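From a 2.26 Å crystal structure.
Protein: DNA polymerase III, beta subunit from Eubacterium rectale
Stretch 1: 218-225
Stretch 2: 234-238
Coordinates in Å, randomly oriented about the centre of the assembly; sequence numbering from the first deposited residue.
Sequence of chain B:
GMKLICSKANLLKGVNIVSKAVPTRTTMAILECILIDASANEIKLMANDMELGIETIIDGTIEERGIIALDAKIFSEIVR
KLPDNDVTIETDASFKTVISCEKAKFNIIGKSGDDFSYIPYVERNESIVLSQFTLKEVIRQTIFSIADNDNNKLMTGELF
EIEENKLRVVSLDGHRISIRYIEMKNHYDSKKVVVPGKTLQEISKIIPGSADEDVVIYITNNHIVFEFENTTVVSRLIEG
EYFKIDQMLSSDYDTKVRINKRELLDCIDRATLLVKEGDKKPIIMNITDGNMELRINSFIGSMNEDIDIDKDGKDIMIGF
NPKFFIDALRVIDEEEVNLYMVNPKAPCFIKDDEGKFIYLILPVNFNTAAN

Stretch 1 218-225: YITNNHIV
Stretch 2 (234-238) VSRLI

The most unusual feature of this contact is that its largest single contribution comes from a residue beyond the paired strand: Leu 237, just past the end of strand 234-236, has 95 Å² covered by stretch 1 and points its CA-to-CB bond toward it. With chi1 m (-68°) and chi2 t (168°), Leu 237 CD1 lies 3.6 Å from Asn 221 O and 3.6 Å from His 223 N, and 4.4 Å from Ile 219 CG2, while Leu 237 CD2 meets Ile 224 CG2 at 3.8 Å. Leu 237 thus packs across the turn and the adjoining parts of both strands of stretch 1.

That turn joins strand 218-220 to strand 223-225. Tyr 218 and Val 225 exchange two backbone hydrogen bonds (N to O, 2.8 Å each way), and Thr 220 N donates to His 223 O at 2.9 Å, with His 223 N returning to Thr 220 O at 3.1 Å. Asn 221 takes a positive phi (60/-70) and Asn 222 follows at -110/-4, which lets the chain fold back; both asparagine CA-to-CB bonds point away from stretch 2.

Strands 223-225 and 234-236 run antiparallel, their directions 159° apart and their axes approaching to 4.8 Å, with extended phi/psi values such as -124/135 at Ile 224 and -136/143 at Ser 235. Ile 224 and Ser 235 form the hydrogen-bonded pair, CA to CA 5.4 Å: Ile 224 N donates to Ser 235 O and Ser 235 N to Ile 224 O, both at 2.9 Å and nearly straight (167° and 163°). His 223 with Arg 236 and Val 225 with Val 234 flank it as non-hydrogen-bonded pairs. CA-H...O contacts supplement the ladder: His 223 CA lies 3.3 Å from Ser 235 O, and Val 234 CA lies 3.5 Å from Ile 224 O. Leu 237 N extends the bonding to Asn 222 O at 3.0 Å, although the 140° angle is more bent.

Side chains alternate across the sheet. Ile 224 (t, t) and Ser 235 (t) share one face, with Ile 224 CG2 3.8 Å from Ser 235 CB; Ser 235 OG turns to its own strand, donating to Arg 236 O at 2.9 Å. His 223, Val 225, Val 234 and Arg 236 occupy the other face. There Val 225 CG2 and Val 234 CG2, both residues t, meet at 4.1 Å. The His 223 ring (m, chi2 -87°) places His 223 ND1 4.1 Å from Val 234 CG1 and His 223 CE1 4.1 Å from Arg 236 CG. Ser 235 O also lies obliquely to the ring, and His 223 ND1, buried by the contact, has no hydrogen-bonding partner in the model.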

# COMPACT_ATOMS: atom_id res chain seq x y z
N TYR B 218 10.73 14.77 28.96
CA TYR B 218 11.07 14.63 30.38
C TYR B 218 11.48 13.22 30.64
O TYR B 218 10.78 12.30 30.21
CB TYR B 218 9.88 14.99 31.30
CG TYR B 218 9.41 16.42 31.18
CD1 TYR B 218 10.01 17.43 31.92
CD2 TYR B 218 8.37 16.75 30.32
CE1 TYR B 218 9.58 18.75 31.80
CE2 TYR B 218 7.93 18.07 30.20
CZ TYR B 218 8.53 19.06 30.96
OH TYR B 218 8.09 20.35 30.86
N ILE B 219 12.61 13.03 31.33
CA ILE B 219 13.13 11.71 31.68
C ILE B 219 13.15 11.65 33.20
O ILE B 219 13.97 12.31 33.84
CB ILE B 219 14.51 11.46 31.00
CG1 ILE B 219 14.37 11.45 29.46
CG2 ILE B 219 15.05 10.14 31.47
CD1 ILE B 219 15.65 11.61 28.65
N THR B 220 12.15 10.97 33.78
CA THR B 220 11.97 10.87 35.22
C THR B 220 11.93 9.42 35.64
O THR B 220 10.85 8.79 35.68
CB THR B 220 10.76 11.68 35.71
OG1 THR B 220 10.94 13.05 35.31
CG2 THR B 220 10.59 11.65 37.25
N ASN B 221 13.16 8.92 35.91
CA ASN B 221 13.63 7.65 36.48
C ASN B 221 13.22 6.39 35.71
O ASN B 221 14.07 5.68 35.19
CB ASN B 221 13.14 7.52 37.95
CG ASN B 221 13.31 8.76 38.81
OD1 ASN B 221 14.42 9.30 38.97
ND2 ASN B 221 12.21 9.25 39.37
N ASN B 222 11.94 6.07 35.75
CA ASN B 222 11.35 4.87 35.18
C ASN B 222 10.51 5.20 33.96
O ASN B 222 9.96 4.28 33.34
CB ASN B 222 10.46 4.20 36.24
CG ASN B 222 10.96 4.36 37.66
OD1 ASN B 222 10.41 5.14 38.45
ND2 ASN B 222 12.04 3.66 38.00
N HIS B 223 10.37 6.51 33.64
CA HIS B 223 9.52 6.99 32.56
C HIS B 223 10.16 8.07 31.69
O HIS B 223 11.05 8.81 32.12
CB HIS B 223 8.22 7.55 33.14
CG HIS B 223 7.41 6.53 33.87
ND1 HIS B 223 6.50 5.73 33.20
CD2 HIS B 223 7.44 6.16 35.17
CE1 HIS B 223 5.99 4.92 34.12
NE2 HIS B 223 6.53 5.14 35.31
N ILE B 224 9.70 8.12 30.44
CA ILE B 224 10.04 9.16 29.47
C ILE B 224 8.71 9.75 29.02
O ILE B 224 7.75 9.01 28.80
CB ILE B 224 10.95 8.70 28.31
CG1 ILE B 224 11.37 9.91 27.43
CG2 ILE B 224 10.31 7.55 27.48
CD1 ILE B 224 12.66 9.66 26.55
N VAL B 225 8.63 11.08 28.94
CA VAL B 225 7.44 11.84 28.53
C VAL B 225 7.83 12.73 27.35
O VAL B 225 8.85 13.40 27.38
CB VAL B 225 6.85 12.66 29.72
CG1 VAL B 225 5.64 13.49 29.29
CG2 VAL B 225 6.51 11.75 30.91
N VAL B 234 3.59 8.98 27.11
CA VAL B 234 4.28 8.49 28.30
C VAL B 234 4.71 7.03 28.09
O VAL B 234 3.91 6.20 27.68
CB VAL B 234 3.43 8.66 29.57
CG1 VAL B 234 4.21 8.20 30.81
CG2 VAL B 234 2.98 10.11 29.72
N SER B 235 5.97 6.73 28.35
CA SER B 235 6.47 5.38 28.16
C SER B 235 7.33 4.94 29.30
O SER B 235 8.10 5.73 29.85
CB SER B 235 7.27 5.28 26.86
OG SER B 235 7.89 4.02 26.67
N ARG B 236 7.21 3.64 29.67
CA ARG B 236 8.10 3.01 30.64
C ARG B 236 9.48 2.91 30.02
O ARG B 236 9.59 2.95 28.80
CB ARG B 236 7.60 1.61 31.00
CG ARG B 236 6.34 1.55 31.87
CD ARG B 236 6.18 0.19 32.57
NE ARG B 236 6.57 -0.94 31.71
CZ ARG B 236 5.76 -1.93 31.33
NH1 ARG B 236 4.50 -1.97 31.76
NH2 ARG B 236 6.21 -2.89 30.53
N LEU B 237 10.54 2.84 30.82
CA LEU B 237 11.89 2.70 30.31
C LEU B 237 12.37 1.27 30.56
O LEU B 237 11.84 0.60 31.44
CB LEU B 237 12.82 3.72 31.02
CG LEU B 237 12.57 5.19 30.71
CD1 LEU B 237 13.34 6.05 31.67
CD2 LEU B 237 12.93 5.52 29.25
N ILE B 238 13.37 0.80 29.80
CA ILE B 238 13.91 -0.55 30.01
C ILE B 238 14.98 -0.50 31.11
O ILE B 238 15.91 0.31 31.03
CB ILE B 238 14.44 -1.17 28.70
CG1 ILE B 238 13.37 -1.09 27.60
CG2 ILE B 238 14.92 -2.60 28.95
CD1 ILE B 238 13.81 -1.47 26.22